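Long-range contact in phosphodiesterase (Salpingoeca rosetta, PDB 7D7P), which belongs to the cyclic nucleotide phosphodiesterase family, all-helical metal-binding proteins of the HD superfamily: residues V254-I265 and I316-L327. Numbering follows the deposited sequence.
Sequences VLLHTADLHNPI and INFVVKPWHQQL. With ZN (zinc ion), chain G.
Trp323 reaches from helix 305-330 to helix 245-260 and meets three side chains there. Its CG stands anti to the backbone N (chi1 177°), which sends the indole toward helix 245-260. Beyond CB and CG, Trp323 NE1 donates to Thr258 OG1 at 3.0 Å. The bond is nearly straight (166°) and lies in the indole plane. Farther out, Trp323 CZ2 lies 3.6 Å from Val254 CG1. Trp323 CZ2 is also 3.5 Å from His257 CD2, with CE2 and CH2 beside the same atom; CH2 also nears Val254 CG1. The His257 ring points its edge at one face of the six-membered ring, a T-shaped pair with planes at 89°. His257 NE2 is hydrogen-bonded to His222 ND1. Thr258 OG1 in turn donates to Val254 O at 2.8 Å, so accepting and donating bonds both fix the hydroxyl. Thr258 CG2 packs 3.6 Å from His324 CE1. A water joins His324 NE2 to Thr258 O and Leu261 O, tying the end of the first helix to the second. Past that end, Pro264 CG rests 3.7 Å from Val320 CG2. The buried contact thus joins two core helices of the all-helical phosphodiesterase fold, and Asp260, on the first helix, binds zinc with His111, His146 and Asp147, the HD-type metal site.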
ATOM      1  N   VAL A 254     -20.027   5.271 -11.221  1.00 19.40           N
ATOM      2  CA  VAL A 254     -18.724   5.414 -10.581  1.00 17.35           C
ATOM      3  C   VAL A 254     -18.762   6.522  -9.534  1.00 16.52           C
ATOM      4  O   VAL A 254     -18.196   6.383  -8.442  1.00 17.69           O
ATOM      5  CB  VAL A 254     -17.639   5.667 -11.647  1.00 17.38           C
ATOM      6  CG1 VAL A 254     -16.380   6.248 -11.019  1.00 17.98           C
ATOM      7  CG2 VAL A 254     -17.322   4.379 -12.399  1.00 17.01           C
ATOM      8  N   LEU A 255     -19.448   7.628  -9.837  1.00 14.60           N
ATOM      9  CA  LEU A 255     -19.460   8.763  -8.918  1.00 17.51           C
ATOM     10  C   LEU A 255     -20.306   8.481  -7.680  1.00 19.84           C
ATOM     11  O   LEU A 255     -19.935   8.884  -6.571  1.00 17.52           O
ATOM     12  CB  LEU A 255     -19.961  10.016  -9.639  1.00 16.64           C
ATOM     13  CG  LEU A 255     -19.001  10.616 -10.670  1.00 20.47           C
ATOM     14  CD1 LEU A 255     -19.632  11.812 -11.367  1.00 23.80           C
ATOM     15  CD2 LEU A 255     -17.681  11.006 -10.013  1.00 21.39           C
ATOM     16  N   LEU A 256     -21.448   7.804  -7.841  1.00 13.72           N
ATOM     17  CA  LEU A 256     -22.263   7.481  -6.672  1.00 14.07           C
ATOM     18  C   LEU A 256     -21.545   6.497  -5.758  1.00 14.56           C
ATOM     19  O   LEU A 256     -21.636   6.603  -4.528  1.00 17.96           O
ATOM     20  CB  LEU A 256     -23.621   6.918  -7.093  1.00 16.44           C
ATOM     21  CG  LEU A 256     -24.528   6.590  -5.896  1.00 23.13           C
ATOM     22  CD1 LEU A 256     -24.872   7.858  -5.123  1.00 16.72           C
ATOM     23  CD2 LEU A 256     -25.797   5.848  -6.308  1.00 18.16           C
ATOM     24  N   HIS A 257     -20.834   5.528  -6.339  1.00 16.51           N
ATOM     25  CA  HIS A 257     -20.019   4.628  -5.531  1.00 17.50           C
ATOM     26  C   HIS A 257     -18.933   5.397  -4.791  1.00 22.43           C
ATOM     27  O   HIS A 257     -18.622   5.091  -3.633  1.00 16.90           O
ATOM     28  CB  HIS A 257     -19.412   3.537  -6.415  1.00 19.09           C
ATOM     29  CG  HIS A 257     -18.515   2.590  -5.681  1.00 17.31           C
ATOM     30  ND1 HIS A 257     -18.931   1.874  -4.580  1.00 24.85           N
ATOM     31  CD2 HIS A 257     -17.226   2.234  -5.896  1.00 18.91           C
ATOM     32  CE1 HIS A 257     -17.937   1.121  -4.143  1.00 23.35           C
ATOM     33  NE2 HIS A 257     -16.890   1.321  -4.926  1.00 20.29           N
ATOM     34  N   THR A 258     -18.353   6.412  -5.443  1.00 17.73           N
ATOM     35  CA  THR A 258     -17.376   7.268  -4.777  1.00 13.63           C
ATOM     36  C   THR A 258     -17.992   7.979  -3.579  1.00 19.57           C
ATOM     37  O   THR A 258     -17.386   8.037  -2.503  1.00 17.14           O
ATOM     38  CB  THR A 258     -16.806   8.290  -5.764  1.00 19.59           C
ATOM     39  OG1 THR A 258     -16.264   7.615  -6.903  1.00 18.61           O
ATOM     40  CG2 THR A 258     -15.711   9.124  -5.101  1.00 18.31           C
ATOM     41  N   ALA A 259     -19.200   8.528  -3.744  1.00 21.59           N
ATOM     42  CA  ALA A 259     -19.835   9.244  -2.642  1.00 19.75           C
ATOM     43  C   ALA A 259     -20.253   8.300  -1.523  1.00 14.79           C
ATOM     44  O   ALA A 259     -20.293   8.708  -0.357  1.00 14.04           O
ATOM     45  CB  ALA A 259     -21.044  10.033  -3.146  1.00  9.83           C
ATOM     46  N   ASP A 260     -20.567   7.045  -1.854  1.00 19.54           N
ATOM     47  CA  ASP A 260     -20.923   6.072  -0.827  1.00 15.23           C
ATOM     48  C   ASP A 260     -19.760   5.831   0.128  1.00 16.07           C
ATOM     49  O   ASP A 260     -19.961   5.680   1.339  1.00 20.16           O
ATOM     50  CB  ASP A 260     -21.365   4.761  -1.479  1.00 20.89           C
ATOM     51  CG  ASP A 260     -22.084   3.840  -0.510  1.00 22.94           C
ATOM     52  OD1 ASP A 260     -22.495   4.316   0.567  1.00 17.00           O
ATOM     53  OD2 ASP A 260     -22.238   2.639  -0.823  1.00 28.13           O
ATOM     54  N   LEU A 261     -18.538   5.796  -0.397  1.00 17.33           N
ATOM     55  CA  LEU A 261     -17.342   5.596   0.420  1.00 18.46           C
ATOM     56  C   LEU A 261     -16.762   6.944   0.852  1.00 18.46           C
ATOM     57  O   LEU A 261     -15.633   7.307   0.525  1.00 21.60           O
ATOM     58  CB  LEU A 261     -16.315   4.769  -0.346  1.00 18.95           C
ATOM     59  CG  LEU A 261     -16.790   3.433  -0.923  1.00 32.21           C
ATOM     60  CD1 LEU A 261     -15.662   2.735  -1.673  1.00 25.84           C
ATOM     61  CD2 LEU A 261     -17.345   2.538   0.173  1.00 26.39           C
ATOM     62  N   HIS A 262     -17.568   7.694   1.606  1.00 21.26           N
ATOM     63  CA  HIS A 262     -17.199   9.053   1.988  1.00 23.43           C
ATOM     64  C   HIS A 262     -16.266   9.116   3.191  1.00 26.72           C
ATOM     65  O   HIS A 262     -15.672  10.175   3.428  1.00 23.10           O
ATOM     66  CB  HIS A 262     -18.458   9.882   2.274  1.00 25.76           C
ATOM     67  CG  HIS A 262     -19.355   9.293   3.320  1.00 26.78           C
ATOM     68  ND1 HIS A 262     -19.021   9.260   4.657  1.00 20.51           N
ATOM     69  CD2 HIS A 262     -20.577   8.718   3.223  1.00 14.46           C
ATOM     70  CE1 HIS A 262     -19.998   8.686   5.339  1.00 25.22           C
ATOM     71  NE2 HIS A 262     -20.954   8.348   4.492  1.00 18.56           N
ATOM     72  N   ASN A 263     -16.113   8.024   3.942  1.00 23.92           N
ATOM     73  CA  ASN A 263     -15.306   8.065   5.163  1.00 31.47           C
ATOM     74  C   ASN A 263     -13.868   8.519   4.925  1.00 26.96           C
ATOM     75  O   ASN A 263     -13.421   9.447   5.624  1.00 21.61           O
ATOM     76  CB  ASN A 263     -15.344   6.694   5.851  1.00 30.18           C
ATOM     77  CG  ASN A 263     -16.604   6.485   6.659  1.00 34.87           C
ATOM     78  OD1 ASN A 263     -17.584   7.210   6.502  1.00 31.58           O
ATOM     79  ND2 ASN A 263     -16.587   5.481   7.531  1.00 37.30           N
ATOM     80  N   PRO A 264     -13.096   7.941   3.997  1.00 25.18           N
ATOM     81  CA  PRO A 264     -11.684   8.336   3.876  1.00 27.43           C
ATOM     82  C   PRO A 264     -11.451   9.676   3.197  1.00 18.61           C
ATOM     83  O   PRO A 264     -10.302  10.138   3.178  1.00 24.31           O
ATOM     84  CB  PRO A 264     -11.067   7.195   3.043  1.00 32.35           C
ATOM     85  CG  PRO A 264     -12.121   6.126   2.968  1.00 31.10           C
ATOM     86  CD  PRO A 264     -13.416   6.848   3.063  1.00 18.36           C
ATOM     87  N   ILE A 265     -12.473  10.316   2.638  1.00 23.54           N
ATOM     88  CA  ILE A 265     -12.294  11.593   1.959  1.00 22.48           C
ATOM     89  C   ILE A 265     -12.832  12.752   2.800  1.00 23.34           C
ATOM     90  O   ILE A 265     -13.031  13.850   2.286  1.00 26.19           O
ATOM     91  CB  ILE A 265     -12.919  11.579   0.555  1.00 28.71           C
ATOM     92  CG1 ILE A 265     -14.420  11.293   0.623  1.00 23.80           C
ATOM     93  CG2 ILE A 265     -12.217  10.559  -0.330  1.00 21.09           C
ATOM     94  CD1 ILE A 265     -15.092  11.281  -0.735  1.00 24.57           C
ATOM     95  N   ILE A 316      -8.061   1.388   3.025  1.00 26.92           N
ATOM     96  CA  ILE A 316      -7.593   2.528   2.246  1.00 26.35           C
ATOM     97  C   ILE A 316      -6.519   2.097   1.253  1.00 29.79           C
ATOM     98  O   ILE A 316      -6.526   2.519   0.092  1.00 26.58           O
ATOM     99  CB  ILE A 316      -7.093   3.638   3.189  1.00 27.81           C
ATOM    100  CG1 ILE A 316      -8.271   4.292   3.914  1.00 24.18           C
ATOM    101  CG2 ILE A 316      -6.285   4.672   2.424  1.00 25.45           C
ATOM    102  CD1 ILE A 316      -7.862   5.189   5.059  1.00 29.04           C
ATOM    103  N   ASN A 317      -5.593   1.236   1.681  1.00 28.15           N
ATOM    104  CA  ASN A 317      -4.458   0.894   0.828  1.00 31.88           C
ATOM    105  C   ASN A 317      -4.868   0.046  -0.370  1.00 29.37           C
ATOM    106  O   ASN A 317      -4.267   0.167  -1.442  1.00 34.08           O
ATOM    107  CB  ASN A 317      -3.386   0.166   1.638  1.00 29.72           C
ATOM    108  CG  ASN A 317      -2.240   1.077   2.036  1.00 32.38           C
ATOM    109  OD1 ASN A 317      -2.064   2.154   1.468  1.00 39.49           O
ATOM    110  ND2 ASN A 317      -1.455   0.646   3.016  1.00 40.36           N
ATOM    111  N   PHE A 318      -5.879  -0.808  -0.219  1.00 28.70           N
ATOM    112  CA  PHE A 318      -6.230  -1.755  -1.267  1.00 31.99           C
ATOM    113  C   PHE A 318      -7.556  -1.465  -1.957  1.00 30.65           C
ATOM    114  O   PHE A 318      -7.820  -2.055  -3.009  1.00 33.17           O
ATOM    115  CB  PHE A 318      -6.260  -3.182  -0.701  1.00 34.31           C
ATOM    116  CG  PHE A 318      -4.898  -3.741  -0.411  1.00 46.29           C
ATOM    117  CD1 PHE A 318      -4.015  -4.014  -1.444  1.00 46.01           C
ATOM    118  CD2 PHE A 318      -4.495  -3.984   0.892  1.00 46.34           C
ATOM    119  CE1 PHE A 318      -2.757  -4.524  -1.183  1.00 42.94           C
ATOM    120  CE2 PHE A 318      -3.238  -4.497   1.159  1.00 48.84           C
ATOM    121  CZ  PHE A 318      -2.368  -4.766   0.119  1.00 38.10           C
ATOM    122  N   VAL A 319      -8.393  -0.584  -1.411  1.00 27.22           N
ATOM    123  CA  VAL A 319      -9.701  -0.332  -2.012  1.00 31.03           C
ATOM    124  C   VAL A 319      -9.868   1.141  -2.373  1.00 24.88           C
ATOM    125  O   VAL A 319     -10.138   1.478  -3.530  1.00 26.98           O
ATOM    126  CB  VAL A 319     -10.839  -0.793  -1.084  1.00 32.23           C
ATOM    127  CG1 VAL A 319     -12.189  -0.488  -1.715  1.00 30.75           C
ATOM    128  CG2 VAL A 319     -10.714  -2.278  -0.779  1.00 29.87           C
ATOM    129  N   VAL A 320      -9.712   2.028  -1.391  1.00 20.00           N
ATOM    130  CA  VAL A 320     -10.026   3.438  -1.608  1.00 22.03           C
ATOM    131  C   VAL A 320      -8.940   4.119  -2.430  1.00 22.98           C
ATOM    132  O   VAL A 320      -9.231   4.806  -3.415  1.00 21.93           O
ATOM    133  CB  VAL A 320     -10.248   4.154  -0.263  1.00 28.88           C
ATOM    134  CG1 VAL A 320     -10.638   5.610  -0.499  1.00 14.27           C
ATOM    135  CG2 VAL A 320     -11.316   3.441   0.545  1.00 21.62           C
ATOM    136  N   LYS A 321      -7.678   3.953  -2.033  1.00 23.49           N
ATOM    137  CA  LYS A 321      -6.592   4.629  -2.746  1.00 27.66           C
ATOM    138  C   LYS A 321      -6.474   4.186  -4.196  1.00 23.78           C
ATOM    139  O   LYS A 321      -6.378   5.066  -5.076  1.00 25.87           O
ATOM    140  CB  LYS A 321      -5.272   4.431  -1.988  1.00 27.40           C
ATOM    141  CG  LYS A 321      -4.141   5.335  -2.445  1.00 33.61           C
ATOM    142  CD  LYS A 321      -3.026   5.359  -1.408  1.00 37.94           C
ATOM    143  CE  LYS A 321      -1.930   6.341  -1.781  1.00 43.31           C
ATOM    144  NZ  LYS A 321      -0.987   6.560  -0.648  1.00 45.95           N
ATOM    145  N   PRO A 322      -6.463   2.892  -4.538  1.00 21.70           N
ATOM    146  CA  PRO A 322      -6.430   2.528  -5.962  1.00 21.98           C
ATOM    147  C   PRO A 322      -7.647   3.013  -6.726  1.00 23.24           C
ATOM    148  O   PRO A 322      -7.539   3.306  -7.924  1.00 21.53           O
ATOM    149  CB  PRO A 322      -6.351   0.995  -5.940  1.00 20.37           C
ATOM    150  CG  PRO A 322      -5.817   0.658  -4.592  1.00 31.23           C
ATOM    151  CD  PRO A 322      -6.390   1.694  -3.676  1.00 24.26           C
ATOM    152  N   TRP A 323      -8.805   3.108  -6.068  1.00 18.58           N
ATOM    153  CA  TRP A 323      -9.997   3.626  -6.732  1.00 24.51           C
ATOM    154  C   TRP A 323      -9.813   5.089  -7.118  1.00 19.37           C
ATOM    155  O   TRP A 323     -10.034   5.470  -8.274  1.00 17.34           O
ATOM    156  CB  TRP A 323     -11.217   3.454  -5.826  1.00 19.13           C
ATOM    157  CG  TRP A 323     -12.488   4.034  -6.386  1.00 21.28           C
ATOM    158  CD1 TRP A 323     -13.014   5.266  -6.122  1.00 19.78           C
ATOM    159  CD2 TRP A 323     -13.390   3.401  -7.304  1.00 20.61           C
ATOM    160  NE1 TRP A 323     -14.187   5.439  -6.819  1.00 21.10           N
ATOM    161  CE2 TRP A 323     -14.440   4.309  -7.550  1.00 19.85           C
ATOM    162  CE3 TRP A 323     -13.413   2.155  -7.939  1.00 23.70           C
ATOM    163  CZ2 TRP A 323     -15.500   4.011  -8.405  1.00 15.81           C
ATOM    164  CZ3 TRP A 323     -14.466   1.862  -8.789  1.00 29.20           C
ATOM    165  CH2 TRP A 323     -15.494   2.787  -9.014  1.00 24.10           C
ATOM    166  N   HIS A 324      -9.396   5.921  -6.162  1.00 17.56           N
ATOM    167  CA  HIS A 324      -9.265   7.351  -6.416  1.00 19.88           C
ATOM    168  C   HIS A 324      -8.064   7.682  -7.291  1.00 23.30           C
ATOM    169  O   HIS A 324      -8.052   8.746  -7.922  1.00 19.16           O
ATOM    170  CB  HIS A 324      -9.182   8.112  -5.093  1.00 21.15           C
ATOM    171  CG  HIS A 324     -10.516   8.368  -4.466  1.00 25.78           C
ATOM    172  ND1 HIS A 324     -11.182   9.569  -4.594  1.00 22.06           N
ATOM    173  CD2 HIS A 324     -11.315   7.577  -3.711  1.00 17.91           C
ATOM    174  CE1 HIS A 324     -12.328   9.508  -3.943  1.00 22.09           C
ATOM    175  NE2 HIS A 324     -12.435   8.308  -3.397  1.00 19.67           N
ATOM    176  N   GLN A 325      -7.055   6.810  -7.338  1.00 19.55           N
ATOM    177  CA  GLN A 325      -5.966   7.006  -8.288  1.00 26.20           C
ATOM    178  C   GLN A 325      -6.465   6.882  -9.723  1.00 22.18           C
ATOM    179  O   GLN A 325      -6.051   7.648 -10.600  1.00 21.19           O
ATOM    180  CB  GLN A 325      -4.841   6.006  -8.016  1.00 26.63           C
ATOM    181  CG  GLN A 325      -3.970   6.371  -6.825  1.00 23.42           C
ATOM    182  CD  GLN A 325      -2.938   5.307  -6.507  1.00 35.21           C
ATOM    183  OE1 GLN A 325      -3.199   4.113  -6.644  1.00 33.00           O
ATOM    184  NE2 GLN A 325      -1.758   5.737  -6.074  1.00 35.35           N
ATOM    185  N   GLN A 326      -7.363   5.929  -9.980  1.00 25.89           N
ATOM    186  CA  GLN A 326      -7.968   5.838 -11.305  1.00 26.97           C
ATOM    187  C   GLN A 326      -8.974   6.959 -11.529  1.00 24.14           C
ATOM    188  O   GLN A 326      -9.080   7.492 -12.641  1.00 21.67           O
ATOM    189  CB  GLN A 326      -8.633   4.474 -11.488  1.00 22.95           C
ATOM    190  CG  GLN A 326      -7.646   3.324 -11.555  1.00 25.47           C
ATOM    191  CD  GLN A 326      -6.619   3.515 -12.651  1.00 29.25           C
ATOM    192  OE1 GLN A 326      -6.963   3.803 -13.797  1.00 31.91           O
ATOM    193  NE2 GLN A 326      -5.347   3.366 -12.300  1.00 23.14           N
ATOM    194  N   LEU A 327      -9.721   7.331 -10.486  1.00 21.35           N
ATOM    195  CA  LEU A 327     -10.701   8.405 -10.629  1.00 21.52           C
ATOM    196  C   LEU A 327     -10.018   9.741 -10.898  1.00 23.62           C
ATOM    197  O   LEU A 327     -10.475  10.516 -11.747  1.00 20.00           O
ATOM    198  CB  LEU A 327     -11.576   8.487  -9.380  1.00 19.97           C
ATOM    199  CG  LEU A 327     -12.745   9.474  -9.430  1.00 20.11           C
ATOM    200  CD1 LEU A 327     -13.757   9.059 -10.489  1.00 16.80           C
ATOM    201  CD2 LEU A 327     -13.411   9.592  -8.064  1.00 22.65           C
TER
HETATM  202 ZN    ZN G 806     -24.255   3.439   1.689  1.00 22.94          ZN
HETATM  203  O   HOH W   1     -14.621   7.859  -1.938  1.00 17.91           O
HETATM  204  O   HOH W   2     -24.315   1.482   0.149  1.00 18.11           O
HETATM  205  O   HOH W   3     -22.734   2.062   2.889  1.00 18.64           O